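Local coordinates for protein 3-methyladenine dna-glycosylase (Archaeoglobus fulgidus, PDB 2JHN) that belongs to the HhH-GPD superfamily of base excision DNA repair proteins and also carries a TATA-box binding protein-like domain, at residues Arg67-Glu70 and Ala71-Arg74; Lys97-Met100 and Leu101-Arg104; Ser181-Lys184 and Ala185-Val189; Glu198-Lys201 and Glu202-Glu205; Arg263-Ala266 and Arg267-Gly271. The protein carries 1 engineered substitution. All blocks are in the same frame, centred on the assembly; numbering follows the deposited sequence. Where two conformers were deposited one is given.

Contact 1: Arg67-Glu70 and Ala71-Arg74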
# COMPACT_ATOMS: atom_id res chain seq x y z
N ARG A 67 1.61 -10.06 -25.01
CA ARG A 67 0.17 -10.25 -24.82
C ARG A 67 -0.27 -10.11 -23.35
O ARG A 67 -1.47 -10.03 -23.07
CB ARG A 67 -0.24 -11.62 -25.37
CG ARG A 67 0.55 -12.78 -24.79
CD ARG A 67 -0.11 -14.11 -25.12
NE ARG A 67 0.03 -15.03 -24.00
CZ ARG A 67 1.07 -15.84 -23.82
NH1 ARG A 67 2.07 -15.87 -24.69
NH2 ARG A 67 1.09 -16.63 -22.75
N GLU A 68 0.69 -10.10 -22.43
CA GLU A 68 0.41 -9.90 -21.00
C GLU A 68 0.48 -8.42 -20.60
O GLU A 68 0.16 -8.08 -19.45
CB GLU A 68 1.36 -10.73 -20.13
CG GLU A 68 1.26 -12.24 -20.34
CD GLU A 68 2.20 -13.01 -19.46
OE1 GLU A 68 1.72 -13.73 -18.57
OE2 GLU A 68 3.44 -12.89 -19.64
N TRP A 69 0.88 -7.55 -21.53
CA TRP A 69 1.04 -6.11 -21.26
C TRP A 69 -0.21 -5.46 -20.69
O TRP A 69 -0.12 -4.73 -19.70
CB TRP A 69 1.53 -5.33 -22.50
CG TRP A 69 1.45 -3.82 -22.34
CD1 TRP A 69 0.79 -2.95 -23.16
CD2 TRP A 69 2.03 -3.02 -21.29
NE1 TRP A 69 0.94 -1.66 -22.70
CE2 TRP A 69 1.69 -1.67 -21.55
CE3 TRP A 69 2.80 -3.31 -20.15
CZ2 TRP A 69 2.09 -0.62 -20.72
CZ3 TRP A 69 3.21 -2.25 -19.31
CH2 TRP A 69 2.85 -0.92 -19.61
N GLU A 70 -1.37 -5.70 -21.30
CA GLU A 70 -2.61 -5.07 -20.84
C GLU A 70 -2.88 -5.36 -19.35
O GLU A 70 -3.25 -4.46 -18.59
CB GLU A 70 -3.80 -5.52 -21.70
CG GLU A 70 -4.84 -4.42 -21.93
CD GLU A 70 -4.27 -3.24 -22.70
OE1 GLU A 70 -3.63 -3.46 -23.76
OE2 GLU A 70 -4.46 -2.08 -22.26
N ALA A 71 -2.65 -6.60 -18.94
CA ALA A 71 -2.84 -7.03 -17.55
C ALA A 71 -1.82 -6.36 -16.64
O ALA A 71 -2.18 -5.86 -15.57
CB ALA A 71 -2.75 -8.56 -17.44
N VAL A 72 -0.55 -6.36 -17.06
CA VAL A 72 0.51 -5.73 -16.27
C VAL A 72 0.23 -4.23 -16.12
O VAL A 72 0.36 -3.66 -15.03
CB VAL A 72 1.91 -5.96 -16.90
CG1 VAL A 72 2.98 -5.15 -16.15
CG2 VAL A 72 2.28 -7.42 -16.90
N ARG A 73 -0.16 -3.59 -17.22
CA ARG A 73 -0.42 -2.14 -17.21
C ARG A 73 -1.51 -1.78 -16.20
O ARG A 73 -1.38 -0.81 -15.46
CB ARG A 73 -0.80 -1.65 -18.61
CG ARG A 73 -1.06 -0.16 -18.76
CD ARG A 73 -1.67 0.11 -20.13
NE ARG A 73 -1.67 1.53 -20.45
CZ ARG A 73 -2.70 2.35 -20.27
NH1 ARG A 73 -3.84 1.89 -19.77
NH2 ARG A 73 -2.60 3.64 -20.61
N ARG A 74 -2.59 -2.57 -16.18
CA ARG A 74 -3.73 -2.35 -15.28
C ARG A 74 -3.25 -2.45 -13.84
O ARG A 74 -3.63 -1.64 -13.00
CB ARG A 74 -4.80 -3.41 -15.53
CG ARG A 74 -6.17 -3.14 -14.91
CD ARG A 74 -7.23 -4.14 -15.43
NE ARG A 74 -7.19 -4.34 -16.89
CZ ARG A 74 -6.83 -5.47 -17.50
NH1 ARG A 74 -6.46 -6.55 -16.81
NH2 ARG A 74 -6.83 -5.53 -18.83
O HOH W 1 -3.09 -8.95 -20.83
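Ala71 meets Glu68 near the start of helix 69-80, its methyl group resting on the Glu68 carbonyl with CB 3.6 Å from O. Its N-H is taken by a water that also donates to Arg67 O, so a single solvent molecule carries the hydrogen bonding back to Arg67. Val72 follows with the first of the regular bonds: its N lies 3.0 Å from Glu68 O, and its CG2 branch, lying beside its own backbone N, touches the same oxygen. Outside the pair, Val72 and Trp69 both pack on Phe64. At Arg73 the side chain and backbone work together. Its N donates to Trp69 O at 2.7 Å, while CB sits over one face of the indole, 3.7 Å from the centroid of the Trp69 six-membered ring, in a CH-pi contact 11° off the normal. The extended chain then runs on beside the ring, CD coming 3.9 Å from CZ2 of Trp69. Both side chains leave CB anti to the backbone N (chi1 169° for Trp69 and -179° for Arg73), which carries ring and methylenes out along the same side of the helix, next to Ile4 of strand 2-5. Arg74 bends at CD, bringing one face of its guanidinium over Glu70 O, to which its own N is hydrogen bonded at 3.1 Å. The arginines therefore contribute mainly hydrocarbon and planar surface here: the charged atoms of Glu70 and Arg73 are not in contact, OE2 staying 4.7 Å from NH1, and dispersion on the indole probably matters more than charge.

Contact 2: Lys97-Met100 and Leu101-Arg104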
# COMPACT_ATOMS: atom_id res chain seq x y z
N LYS A 97 -7.38 23.37 4.42
CA LYS A 97 -6.44 22.35 4.90
C LYS A 97 -6.09 21.29 3.84
O LYS A 97 -4.91 20.92 3.71
CB LYS A 97 -6.96 21.74 6.22
CG LYS A 97 -7.00 22.76 7.40
CD LYS A 97 -5.69 23.58 7.47
CE LYS A 97 -5.61 24.57 8.63
NZ LYS A 97 -6.75 25.53 8.67
N LEU A 98 -7.07 20.79 3.08
CA LEU A 98 -6.74 19.90 1.95
C LEU A 98 -5.86 20.56 0.91
O LEU A 98 -4.95 19.92 0.35
CB LEU A 98 -7.98 19.31 1.28
CG LEU A 98 -8.83 18.44 2.21
CD1 LEU A 98 -10.11 17.91 1.49
CD2 LEU A 98 -8.01 17.30 2.83
N ARG A 99 -6.11 21.85 0.64
CA ARG A 99 -5.31 22.59 -0.33
C ARG A 99 -3.84 22.69 0.12
O ARG A 99 -2.93 22.57 -0.70
CB ARG A 99 -5.88 24.00 -0.53
CG ARG A 99 -5.29 24.72 -1.74
CD ARG A 99 -6.19 25.91 -2.14
NE ARG A 99 -6.17 26.93 -1.10
CZ ARG A 99 -7.19 27.23 -0.30
NH1 ARG A 99 -8.35 26.59 -0.44
NH2 ARG A 99 -7.06 28.18 0.63
N MET A 100 -3.66 22.90 1.42
CA MET A 100 -2.38 22.91 2.13
C MET A 100 -1.60 21.58 1.99
O MET A 100 -0.39 21.57 1.76
CB MET A 100 -2.68 23.18 3.61
CG MET A 100 -1.53 23.65 4.47
SD MET A 100 -2.20 24.33 5.99
CE MET A 100 -2.70 25.96 5.45
N LEU A 101 -2.33 20.48 2.14
CA LEU A 101 -1.80 19.11 1.92
C LEU A 101 -1.45 18.86 0.46
O LEU A 101 -0.38 18.33 0.15
CB LEU A 101 -2.83 18.06 2.35
CG LEU A 101 -3.01 17.56 3.76
CD1 LEU A 101 -4.03 16.43 3.71
CD2 LEU A 101 -1.68 17.05 4.33
N LYS A 102 -2.36 19.22 -0.44
CA LYS A 102 -2.14 19.08 -1.88
C LYS A 102 -0.88 19.81 -2.32
O LYS A 102 -0.10 19.28 -3.10
CB LYS A 102 -3.32 19.61 -2.68
CG LYS A 102 -3.10 19.53 -4.22
CD LYS A 102 -4.27 20.14 -5.01
CE LYS A 102 -4.35 21.65 -4.88
NZ LYS A 102 -3.63 22.37 -5.99
N ASN A 103 -0.68 21.03 -1.81
CA ASN A 103 0.48 21.83 -2.20
C ASN A 103 1.79 21.32 -1.60
O ASN A 103 2.82 21.31 -2.29
CB ASN A 103 0.24 23.32 -1.90
CG ASN A 103 -0.80 23.95 -2.87
OD1 ASN A 103 -0.89 23.56 -4.04
ND2 ASN A 103 -1.57 24.90 -2.37
N ARG A 104 1.75 20.87 -0.35
CA ARG A 104 2.92 20.29 0.30
C ARG A 104 3.43 19.07 -0.48
O ARG A 104 4.64 18.90 -0.63
CB ARG A 104 2.66 19.93 1.78
CG ARG A 104 3.90 19.34 2.49
CD ARG A 104 3.76 19.28 4.02
NE ARG A 104 3.74 20.62 4.63
CZ ARG A 104 4.83 21.30 4.97
NH1 ARG A 104 6.05 20.79 4.76
NH2 ARG A 104 4.71 22.52 5.50
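The amide of Asn103 and the guanidinium of Arg99 belong to side chains that run next to each other in the same direction, their planes turned 63° apart. Neither flat group stacks on the other: the amide touches the stem of the arginine, with Asn103 ND2 3.8 Å from Arg99 CG. The same ND2 comes 3.2 Å from Arg99 O, but at an angle too poor for a hydrogen bond, and that carbonyl is instead bound by Asn103 N at 2.9 Å. The guanidinium turns off through a bend at CD and finds its polar partner in the carbonyl of Asp93.

On the buried side of the helix, Leu98 and Leu101 meet branch to branch, with CD2 of Leu98 4.2 Å from CD1 of Leu101. Leu101 CG lies beside its own backbone N (chi1 -85°), which points the branches back toward the preceding turn; its CB also rests on the Leu98 carbonyl, 3.5 Å from O. Lys102 leans its CB on that same oxygen, while its N donates to Leu98 O at 2.8 Å in the regular helical pattern. Its chain then curls away to a salt bridge with Asp93. The turn is completed by Leu101 N to Lys97 O, 3.1 Å, and Arg104 N to Met100 O.

The result is an amphipathic helix: Met100, Asn103 and Arg104 lie on the exposed side, Lys102 reaches back to helix 86-93, and the leucines spaced three apart pack against helices 241-251 and 274-287.

Contact 3: Ser181-Lys184 and Ala185-Val189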
# COMPACT_ATOMS: atom_id res chain seq x y z
N SER A 181 5.87 -12.66 15.95
CA SER A 181 5.26 -13.20 17.15
C SER A 181 4.48 -14.44 16.78
O SER A 181 4.03 -14.58 15.65
CB SER A 181 4.32 -12.17 17.80
OG SER A 181 3.00 -12.26 17.26
N ARG A 182 4.32 -15.35 17.73
CA ARG A 182 3.59 -16.59 17.45
C ARG A 182 2.14 -16.40 16.91
O ARG A 182 1.75 -17.07 15.95
CB ARG A 182 3.59 -17.52 18.67
CG ARG A 182 2.72 -18.72 18.44
CD ARG A 182 2.94 -19.85 19.43
NE ARG A 182 2.43 -21.06 18.79
CZ ARG A 182 3.17 -21.95 18.14
NH1 ARG A 182 4.49 -21.82 18.06
NH2 ARG A 182 2.58 -23.00 17.57
N ARG A 183 1.37 -15.49 17.51
CA ARG A 183 -0.03 -15.29 17.08
C ARG A 183 -0.12 -14.72 15.67
O ARG A 183 -0.95 -15.16 14.88
CB ARG A 183 -0.84 -14.42 18.06
CG ARG A 183 -2.36 -14.44 17.78
CD ARG A 183 -2.90 -15.87 17.83
NE ARG A 183 -3.84 -16.28 16.77
CZ ARG A 183 -4.71 -15.50 16.12
NH1 ARG A 183 -4.80 -14.20 16.36
NH2 ARG A 183 -5.50 -16.04 15.19
N LYS A 184 0.74 -13.74 15.37
CA LYS A 184 0.82 -13.14 14.01
C LYS A 184 1.12 -14.25 12.98
O LYS A 184 0.38 -14.43 12.00
CB LYS A 184 1.88 -12.02 13.92
CG LYS A 184 1.41 -10.61 14.37
CD LYS A 184 2.53 -9.60 14.35
CE LYS A 184 2.08 -8.26 14.96
NZ LYS A 184 3.16 -7.26 14.88
N ALA A 185 2.18 -15.01 13.23
CA ALA A 185 2.51 -16.17 12.40
C ALA A 185 1.33 -17.11 12.24
O ALA A 185 1.01 -17.54 11.14
CB ALA A 185 3.74 -16.93 12.96
N GLU A 186 0.65 -17.40 13.34
CA GLU A 186 -0.53 -18.23 13.33
C GLU A 186 -1.67 -17.67 12.46
O GLU A 186 -2.29 -18.40 11.71
CB GLU A 186 -1.01 -18.41 14.77
CG GLU A 186 -0.20 -19.43 15.53
CD GLU A 186 -0.82 -19.80 16.87
OE1 GLU A 186 -1.61 -18.99 17.41
OE2 GLU A 186 -0.51 -20.91 17.37
N LEU A 187 -1.92 -16.37 12.57
CA LEU A 187 -2.99 -15.73 11.82
C LEU A 187 -2.67 -15.68 10.30
O LEU A 187 -3.54 -15.95 9.47
CB LEU A 187 -3.27 -14.35 12.40
CG LEU A 187 -4.47 -13.56 11.88
CD1 LEU A 187 -5.76 -14.39 11.93
CD2 LEU A 187 -4.60 -12.24 12.64
N ILE A 188 -1.43 -15.35 9.96
CA ILE A 188 -1.00 -15.31 8.55
C ILE A 188 -1.14 -16.69 7.91
O ILE A 188 -1.67 -16.83 6.81
CB ILE A 188 0.41 -14.68 8.40
CG1 ILE A 188 0.33 -13.18 8.78
CG2 ILE A 188 0.96 -14.90 6.97
CD1 ILE A 188 1.65 -12.47 8.90
N VAL A 189 -0.70 -17.73 8.62
CA VAL A 189 -0.87 -19.09 8.10
C VAL A 189 -2.37 -19.39 7.90
O VAL A 189 -2.78 -19.92 6.86
CB VAL A 189 -0.15 -20.13 9.00
CG1 VAL A 189 -0.55 -21.57 8.61
CG2 VAL A 189 1.37 -19.95 8.90
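An N-capped first helical turn with a salt-bridge network on its outer side joins Arg182 and Arg183 to Glu186. Ser181 is the N-cap: its OG accepts from Lys184 N at 3.3 Å, and its carbonyl takes Ala185 N at 3.1 Å in a nearly straight bond. Glu186 lies one turn further on and is approached by both arginines, each through a different carboxylate oxygen. Arg182, with its chain extended, brings NE to 3.3 Å from Glu186 OE2, but the approach comes from above the carboxylate plane and the N-H...O angle is 135°, so the bond is poorly directed. The Arg183 part holds for one of two conformers and is less certain: there the chain bends at CG and CD and crosses Glu186 at about a right angle, with NE 3.6 Å from OE1, which lies at the guanidinium edge and in its plane. Leu187 CB then covers one face of that guanidinium. The Glu186 chain itself leans on the turn before, CG 3.1 Å from Arg182 O. With Arg182 close by, its carboxylate is probably kept ionised.

Each arginine has a further partner, Glu173 for Arg182 and, in this conformer, Lys216 O for Arg183. Lys184 points the other way, its NZ donating to the carbonyls of Ile127 and Gln129, at the end of helix 118-127 and just past it. Ala185 and Ile188 face helix 164-177, while Leu187 touches Phe215 and Ile218 in the loop that binds a sodium ion between helices 205-213 and 220-229, the expected place of the helix-hairpin-helix.

Contact 4: Glu198-Lys201 and Glu202-Glu205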
# COMPACT_ATOMS: atom_id res chain seq x y z
N GLU A 198 -8.05 -13.39 -3.84
CA GLU A 198 -7.98 -12.18 -4.66
C GLU A 198 -9.38 -11.62 -4.99
O GLU A 198 -9.54 -10.43 -5.24
CB GLU A 198 -7.17 -12.43 -5.95
CG GLU A 198 -6.78 -11.14 -6.71
CD GLU A 198 -5.79 -10.22 -5.95
OE1 GLU A 198 -5.13 -10.68 -4.98
OE2 GLU A 198 -5.70 -9.03 -6.37
N GLU A 199 -10.40 -12.49 -4.96
CA GLU A 199 -11.77 -12.02 -5.23
C GLU A 199 -12.32 -11.02 -4.20
O GLU A 199 -13.28 -10.30 -4.47
CB GLU A 199 -12.75 -13.20 -5.39
CG GLU A 199 -12.40 -14.11 -6.56
CD GLU A 199 -13.30 -15.35 -6.66
OE1 GLU A 199 -14.15 -15.54 -5.76
OE2 GLU A 199 -13.11 -16.15 -7.60
N LEU A 200 -11.68 -10.96 -3.02
CA LEU A 200 -12.13 -10.06 -1.95
C LEU A 200 -12.17 -8.61 -2.43
O LEU A 200 -12.99 -7.82 -1.95
CB LEU A 200 -11.23 -10.21 -0.71
CG LEU A 200 -11.75 -9.66 0.62
CD1 LEU A 200 -13.03 -10.40 1.09
CD2 LEU A 200 -10.64 -9.73 1.69
N LYS A 201 -11.27 -8.27 -3.36
CA LYS A 201 -11.26 -6.93 -3.97
C LYS A 201 -12.58 -6.50 -4.58
O LYS A 201 -12.88 -5.32 -4.62
CB LYS A 201 -10.21 -6.87 -5.08
CG LYS A 201 -8.88 -6.50 -4.59
CD LYS A 201 -7.94 -6.31 -5.74
CE LYS A 201 -7.72 -4.85 -6.00
NZ LYS A 201 -6.82 -4.72 -7.16
N GLU A 202 -13.35 -7.45 -5.09
CA GLU A 202 -14.59 -7.17 -5.81
C GLU A 202 -15.83 -7.29 -4.94
O GLU A 202 -16.95 -7.09 -5.43
CB GLU A 202 -14.75 -8.15 -6.96
CG GLU A 202 -13.47 -8.59 -7.62
CD GLU A 202 -13.18 -7.79 -8.86
OE1 GLU A 202 -13.56 -8.25 -9.95
OE2 GLU A 202 -12.59 -6.69 -8.73
N TRP A 203 -15.64 -7.67 -3.66
CA TRP A 203 -16.74 -7.74 -2.70
C TRP A 203 -17.14 -6.34 -2.27
O TRP A 203 -16.36 -5.40 -2.38
CB TRP A 203 -16.34 -8.51 -1.43
CG TRP A 203 -16.25 -10.02 -1.51
CD1 TRP A 203 -15.93 -10.78 -2.60
CD2 TRP A 203 -16.44 -10.92 -0.43
NE1 TRP A 203 -15.93 -12.12 -2.25
CE2 TRP A 203 -16.23 -12.23 -0.92
CE3 TRP A 203 -16.76 -10.76 0.93
CZ2 TRP A 203 -16.34 -13.37 -0.11
CZ3 TRP A 203 -16.88 -11.89 1.73
CH2 TRP A 203 -16.65 -13.18 1.21
N GLY A 204 -18.35 -6.21 -1.75
CA GLY A 204 -18.79 -4.95 -1.16
C GLY A 204 -18.02 -4.70 0.13
O GLY A 204 -17.51 -5.66 0.73
N GLU A 205 -17.96 -3.43 0.54
CA GLU A 205 -17.31 -2.97 1.79
C GLU A 205 -17.79 -3.71 3.02
O GLU A 205 -16.98 -4.21 3.79
CB GLU A 205 -17.56 -1.47 2.03
CG GLU A 205 -16.85 -0.54 1.09
CD GLU A 205 -17.43 0.88 1.10
OE1 GLU A 205 -17.91 1.37 2.17
OE2 GLU A 205 -17.40 1.51 0.02
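Glu199 touches Trp203 and Glu202 through its carbonyl oxygen. Glu202 N donates to Glu199 O at 2.9 Å, a three-residue spacing that marks the 3-10 turn, with the donor well above the carbonyl plane. The same oxygen comes 3.3 Å from CD1 of the Trp203 indole, approaching it obliquely.

Leu200 next supplies both a backbone and a side-chain contact to Trp203. Its O receives Trp203 N at 3.2 Å, again from high above the carbonyl plane. Its CD1 lies over one face of the indole, 4.0 Å from the centroid of the Trp203 six-membered ring and 21° off the normal, in a CH-pi contact displaced toward the CD2-CE3 bond. The leucine starts anti to its backbone N (chi1 -163°), whereas Trp203 CG lies beside its own N (chi1 -75°); together these turns bring the methyl against that face. Leu200 also packs on Ala208 and Leu212 of helix 205-213, and the Trp203 ring meets that of Tyr211 at about 60°.

Lys201 closes the turn with little side-chain part in it. Its chain leads away to a salt bridge with Glu78, and its carbonyl accepts from Lys233.

The hydrogen bonds are short-range and poorly aligned with the carbonyl lone pairs, so much of the hold on this turn probably comes from the apolar contact of Leu200 with the indole, just ahead of the helix that Gly204 caps by position.

Contact 5: Arg263-Ala266 and Arg267-Gly271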
# COMPACT_ATOMS: atom_id res chain seq x y z
N ARG A 263 -13.50 10.29 12.29
CA ARG A 263 -14.52 9.77 11.39
C ARG A 263 -15.53 10.81 10.94
O ARG A 263 -15.97 10.81 9.79
CB ARG A 263 -15.27 8.61 12.05
CG ARG A 263 -14.98 7.30 11.42
CD ARG A 263 -15.60 6.16 12.16
NE ARG A 263 -14.67 5.05 12.11
CZ ARG A 263 -13.96 4.61 13.14
NH1 ARG A 263 -14.08 5.17 14.35
NH2 ARG A 263 -13.12 3.60 12.96
N GLU A 264 -15.92 11.68 11.88
CA GLU A 264 -16.89 12.73 11.63
C GLU A 264 -16.32 13.74 10.63
O GLU A 264 -16.99 14.07 9.65
CB GLU A 264 -17.29 13.38 12.97
CG GLU A 264 -18.29 14.53 12.90
CD GLU A 264 -18.17 15.49 14.08
OE1 GLU A 264 -17.98 15.03 15.24
OE2 GLU A 264 -18.25 16.72 13.86
N ILE A 265 -15.08 14.18 10.86
CA ILE A 265 -14.31 15.02 9.92
C ILE A 265 -14.21 14.42 8.51
O ILE A 265 -14.48 15.10 7.50
CB ILE A 265 -12.89 15.37 10.47
CG1 ILE A 265 -12.94 16.63 11.32
CG2 ILE A 265 -11.86 15.60 9.31
CD1 ILE A 265 -13.53 17.86 10.58
N ALA A 266 -13.81 13.15 8.42
CA ALA A 266 -13.73 12.48 7.12
C ALA A 266 -15.07 12.47 6.38
O ALA A 266 -15.13 12.73 5.18
CB ALA A 266 -13.19 11.06 7.28
N ARG A 267 -16.16 12.19 7.11
CA ARG A 267 -17.49 12.22 6.52
C ARG A 267 -17.81 13.61 5.98
O ARG A 267 -18.28 13.74 4.86
CB ARG A 267 -18.56 11.80 7.54
CG ARG A 267 -18.88 10.33 7.55
CD ARG A 267 -20.15 10.03 8.36
NE ARG A 267 -20.14 10.63 9.70
CZ ARG A 267 -19.60 10.09 10.79
NH1 ARG A 267 -19.02 8.89 10.75
NH2 ARG A 267 -19.65 10.74 11.94
N GLU A 268 -17.52 14.63 6.78
CA GLU A 268 -17.86 16.02 6.43
C GLU A 268 -16.97 16.63 5.34
O GLU A 268 -17.45 17.38 4.48
CB GLU A 268 -17.88 16.91 7.69
CG GLU A 268 -18.95 16.50 8.73
CD GLU A 268 -18.84 17.24 10.07
OE1 GLU A 268 -17.73 17.68 10.46
OE2 GLU A 268 -19.87 17.39 10.76
N ARG A 269 -15.67 16.32 5.38
CA ARG A 269 -14.70 17.01 4.54
C ARG A 269 -14.03 16.19 3.43
O ARG A 269 -13.52 16.77 2.46
CB ARG A 269 -13.60 17.61 5.45
CG ARG A 269 -14.16 18.70 6.36
CD ARG A 269 -13.09 19.37 7.16
NE ARG A 269 -13.59 20.52 7.93
CZ ARG A 269 -13.49 21.80 7.56
NH1 ARG A 269 -12.93 22.17 6.41
NH2 ARG A 269 -13.99 22.74 8.36
N PHE A 270 -14.00 14.86 3.59
CA PHE A 270 -13.22 14.03 2.65
C PHE A 270 -14.07 13.33 1.59
O PHE A 270 -13.62 13.14 0.45
CB PHE A 270 -12.31 13.01 3.36
CG PHE A 270 -11.37 13.60 4.39
CD1 PHE A 270 -11.07 14.97 4.46
CD2 PHE A 270 -10.76 12.75 5.30
CE1 PHE A 270 -10.19 15.46 5.45
CE2 PHE A 270 -9.89 13.22 6.30
CZ PHE A 270 -9.59 14.59 6.36
N GLY A 271 -15.30 12.97 1.97
CA GLY A 271 -16.28 12.39 1.05
C GLY A 271 -15.72 11.28 0.18
O GLY A 271 -15.02 10.39 0.69
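Arg267 folds back over Arg263 and Glu264 late in helix 259-270, where a wider pi-type turn occurs at residues 267-270. From CB the arginine already leans on the helix, 3.5 Å from Glu264 O, and CG passes the Arg263 carbonyl. A bend at CD (chi3 -51°) then swings the guanidinium back so that one face lies over Arg263 O, the oxygen that also receives Arg267 N. At the tip NH1 is near Arg263 CB, and NH2 comes 3.4 Å from Glu264 CA, a contact with hydrocarbon more than with charge.

Glu264 and Glu268 run next to each other in the same direction, their carboxylate planes 86° apart, with OE2 of Glu264 only 3.6 Å from OE2 of Glu268. Such closeness of like charges may raise the proton affinity of one or both, an effect that the salt bridge of Glu264 to Lys261 should soften.

On the inner side, Ile265 sends CD1 to the edge of the Arg269 guanidinium, 3.8 Å from NE, while CG2 meets Phe270 CZ at 3.9 Å. Arg269 ends in a salt bridge with Asp95. Phe270 also lies against Ala266, CB of the alanine being 3.6 Å from CD2 of the ring, and its ring is edge-to-face with Phe236.

The pi-type turn shows in one carbonyl with two donors: Ala266 O accepts from Phe270 N, tilted from its plane, and from Gly271 N, 3.2 Å away and nearly in line with the C=O bond.

Overall arrangement
The contacts come in series along the chain, from the TATA-box binding protein-like region to the HhH-GPD region. Contact 1 opens helix 69-80, which packs on the antiparallel sheet through strands 2-5 and 34-41. Contact 4 lies nearest to it in space, about 7 Å at closest atoms, and there the salt bridge of Lys201 to Glu78 ties the two regions together. Contacts 3, 4 and 5 share the HhH-GPD range, yet contacts 3 and 5 have centres 34 Å apart. Contacts 2 and 5 touch, Leu98 CD2 lying 3.9 Å from Phe270 CE1, which joins helix 96-104 to helix 259-270. The five are thus separate local helix and turn packings, spread over both regions of the protein.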